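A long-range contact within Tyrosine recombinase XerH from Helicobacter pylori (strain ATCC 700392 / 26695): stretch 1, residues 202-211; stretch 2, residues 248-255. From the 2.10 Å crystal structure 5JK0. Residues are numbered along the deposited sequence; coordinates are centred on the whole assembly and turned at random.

Stretch 1 202-211: RLLIKIIVFT
Stretch 2, residues 248-255: MLKAFHIE

The rings of Phe210 and His253 stack face to face with nearly parallel planes, 2° apart, and centroids 4.1 Å apart, with Phe210 CZ 3.9 Å from His253 CD2; the attraction is dispersion between two flat pi systems and needs no hydrogen bond. The stack joins a helix to the segment that follows a strand, and no hydrogen bond crosses between the two stretches. Residues 202-211 are helical throughout, continuing a helix begun earlier, with phi/psi near -63/-43 that drift to -80/-28 at Phe210 and -102/-32 at Thr211. Residues 248-250 are strand, continuing one begun earlier, and its axis passes 9.1 Å from the helix axis, N-to-C directions 112° apart. Ala251 to His253 then take helical phi/psi, and Ile254 (-136/-2) is the N-cap residue before the next helix; Glu255 N bonds to Ala251 O at 2.9 Å. The register runs in reverse: Thr211 CA lies 6.7 Å from Leu249 CA, and Leu203 CA lies 6.7 Å from Ile254 CA. The CA-to-CB bonds of Phe210 (chi1 m, chi2 -59°) and His253 (chi1 m, chi2 152°) both point toward the other stretch, and the rings lie face over face. Phe210 also packs its CB 3.6 Å from CD1 of Leu249 (chi1 t, chi2 p). At the other end, Ile254 (chi1 p, chi2 t) meets two residues one helical turn apart: its CB is 3.7 Å from CD1 of Leu203 (t, p), and its CG2 is 4.0 Å from CG1 of Ile207 (m, t). These apolar contacts bury hydrocarbon surface, part of the 372 Å² covered in total. Thr211 (p) places CG2 4.1 Å from Leu249 CB, while its OG1 donates a very short 2.4 Å hydrogen bond to Ile207 O, satisfying the hydroxyl within its own helix. His253 ND1 is buried by the contact and has no polar partner in the model.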

# COMPACT_ATOMS: atom_id res chain seq x y z
N ARG D 202 -42.77 -8.86 11.97
CA ARG D 202 -42.06 -9.91 12.69
C ARG D 202 -41.55 -10.98 11.72
O ARG D 202 -40.40 -11.41 11.82
CB ARG D 202 -42.96 -10.55 13.75
CG ARG D 202 -43.14 -9.70 14.99
CD ARG D 202 -43.58 -10.55 16.17
NE ARG D 202 -44.83 -11.25 15.91
CZ ARG D 202 -45.30 -12.24 16.67
NH1 ARG D 202 -46.45 -12.82 16.36
NH2 ARG D 202 -44.62 -12.64 17.73
N LEU D 203 -42.40 -11.39 10.79
CA LEU D 203 -42.02 -12.39 9.80
C LEU D 203 -40.90 -11.89 8.90
O LEU D 203 -39.98 -12.63 8.57
CB LEU D 203 -43.23 -12.79 8.95
CG LEU D 203 -42.98 -13.81 7.84
CD1 LEU D 203 -42.43 -15.11 8.41
CD2 LEU D 203 -44.25 -14.06 7.04
N LEU D 204 -40.97 -10.61 8.52
CA LEU D 204 -39.98 -10.01 7.64
C LEU D 204 -38.59 -9.98 8.27
O LEU D 204 -37.60 -10.38 7.64
CB LEU D 204 -40.40 -8.59 7.26
CG LEU D 204 -39.40 -7.77 6.43
CD1 LEU D 204 -39.09 -8.47 5.12
CD2 LEU D 204 -39.94 -6.37 6.18
N ILE D 205 -38.52 -9.52 9.51
CA ILE D 205 -37.24 -9.37 10.21
C ILE D 205 -36.63 -10.71 10.57
O ILE D 205 -35.42 -10.90 10.45
CB ILE D 205 -37.41 -8.50 11.48
CG1 ILE D 205 -37.90 -7.11 11.10
CG2 ILE D 205 -36.10 -8.41 12.24
CD1 ILE D 205 -38.00 -6.15 12.27
N LYS D 206 -37.46 -11.66 11.01
CA LYS D 206 -36.96 -12.97 11.42
C LYS D 206 -36.32 -13.74 10.26
O LYS D 206 -35.30 -14.40 10.44
CB LYS D 206 -38.08 -13.80 12.04
CG LYS D 206 -38.46 -13.34 13.44
CD LYS D 206 -39.20 -14.42 14.21
CE LYS D 206 -39.57 -13.92 15.60
NZ LYS D 206 -39.58 -15.01 16.61
N ILE D 207 -36.92 -13.65 9.08
CA ILE D 207 -36.38 -14.32 7.90
C ILE D 207 -34.99 -13.78 7.57
O ILE D 207 -34.09 -14.53 7.18
CB ILE D 207 -37.32 -14.17 6.68
CG1 ILE D 207 -38.62 -14.94 6.91
CG2 ILE D 207 -36.64 -14.66 5.41
CD1 ILE D 207 -39.60 -14.84 5.77
N ILE D 208 -34.82 -12.47 7.74
CA ILE D 208 -33.53 -11.83 7.51
C ILE D 208 -32.48 -12.32 8.50
O ILE D 208 -31.34 -12.62 8.13
CB ILE D 208 -33.64 -10.29 7.61
CG1 ILE D 208 -34.51 -9.76 6.47
CG2 ILE D 208 -32.27 -9.65 7.57
CD1 ILE D 208 -34.61 -8.25 6.44
N VAL D 209 -32.86 -12.41 9.77
CA VAL D 209 -31.95 -12.84 10.83
C VAL D 209 -31.43 -14.26 10.59
O VAL D 209 -30.23 -14.52 10.71
CB VAL D 209 -32.62 -12.78 12.21
CG1 VAL D 209 -31.70 -13.36 13.28
CG2 VAL D 209 -32.99 -11.34 12.56
N PHE D 210 -32.33 -15.17 10.25
CA PHE D 210 -31.98 -16.58 10.13
C PHE D 210 -31.29 -16.94 8.82
O PHE D 210 -30.51 -17.89 8.76
CB PHE D 210 -33.23 -17.45 10.31
CG PHE D 210 -33.77 -17.47 11.71
CD1 PHE D 210 -32.99 -17.90 12.76
CD2 PHE D 210 -35.07 -17.07 11.97
CE1 PHE D 210 -33.48 -17.91 14.05
CE2 PHE D 210 -35.58 -17.08 13.25
CZ PHE D 210 -34.78 -17.51 14.30
N THR D 211 -31.58 -16.20 7.76
CA THR D 211 -31.01 -16.50 6.45
C THR D 211 -29.85 -15.57 6.10
O THR D 211 -28.91 -15.97 5.40
CB THR D 211 -32.07 -16.41 5.33
OG1 THR D 211 -32.62 -15.08 5.30
CG2 THR D 211 -33.18 -17.41 5.57
N MET D 248 -31.86 -21.94 2.75
CA MET D 248 -32.69 -22.87 3.50
C MET D 248 -32.93 -22.37 4.92
O MET D 248 -32.09 -21.69 5.51
CB MET D 248 -32.04 -24.26 3.54
CG MET D 248 -31.93 -24.92 2.17
SD MET D 248 -31.28 -26.60 2.25
CE MET D 248 -32.58 -27.43 3.17
N LEU D 249 -34.10 -22.70 5.46
CA LEU D 249 -34.51 -22.25 6.78
C LEU D 249 -35.45 -23.26 7.43
O LEU D 249 -36.42 -23.69 6.81
CB LEU D 249 -35.17 -20.87 6.69
CG LEU D 249 -35.89 -20.34 7.94
CD1 LEU D 249 -34.96 -20.33 9.14
CD2 LEU D 249 -36.43 -18.95 7.67
N LYS D 250 -35.15 -23.64 8.67
CA LYS D 250 -35.98 -24.58 9.41
C LYS D 250 -37.41 -24.06 9.55
O LYS D 250 -37.62 -22.88 9.83
CB LYS D 250 -35.37 -24.87 10.78
CG LYS D 250 -34.08 -25.67 10.73
CD LYS D 250 -33.59 -26.04 12.12
CE LYS D 250 -32.39 -26.97 12.05
NZ LYS D 250 -31.92 -27.37 13.41
N ALA D 251 -38.37 -24.95 9.36
CA ALA D 251 -39.78 -24.58 9.26
C ALA D 251 -40.33 -23.95 10.54
O ALA D 251 -41.05 -22.95 10.48
CB ALA D 251 -40.61 -25.79 8.88
N PHE D 252 -39.99 -24.52 11.69
CA PHE D 252 -40.59 -24.11 12.96
C PHE D 252 -40.24 -22.67 13.36
O PHE D 252 -40.82 -22.13 14.31
CB PHE D 252 -40.17 -25.07 14.08
CG PHE D 252 -38.72 -24.94 14.48
CD1 PHE D 252 -37.73 -25.58 13.77
CD2 PHE D 252 -38.36 -24.18 15.59
CE1 PHE D 252 -36.40 -25.46 14.14
CE2 PHE D 252 -37.04 -24.06 15.96
CZ PHE D 252 -36.06 -24.70 15.24
N HIS D 253 -39.31 -22.06 12.64
CA HIS D 253 -38.90 -20.69 12.94
C HIS D 253 -39.90 -19.65 12.45
O HIS D 253 -40.03 -18.58 13.05
CB HIS D 253 -37.52 -20.41 12.32
CG HIS D 253 -36.38 -20.94 13.11
ND1 HIS D 253 -35.18 -21.31 12.54
CD2 HIS D 253 -36.24 -21.17 14.44
CE1 HIS D 253 -34.36 -21.74 13.48
NE2 HIS D 253 -34.97 -21.66 14.64
N ILE D 254 -40.61 -19.95 11.36
CA ILE D 254 -41.51 -18.97 10.75
C ILE D 254 -42.87 -19.55 10.34
O ILE D 254 -43.72 -18.81 9.84
CB ILE D 254 -40.88 -18.33 9.49
CG1 ILE D 254 -40.52 -19.42 8.48
CG2 ILE D 254 -39.67 -17.49 9.86
CD1 ILE D 254 -40.06 -18.87 7.14
N GLU D 255 -43.07 -20.85 10.54
CA GLU D 255 -44.27 -21.52 10.06
C GLU D 255 -45.54 -20.96 10.70
O GLU D 255 -46.60 -20.90 10.07
CB GLU D 255 -44.18 -23.02 10.31
CG GLU D 255 -45.22 -23.84 9.56
CD GLU D 255 -44.95 -25.33 9.63
OE1 GLU D 255 -44.05 -25.74 10.40
OE2 GLU D 255 -45.65 -26.10 8.93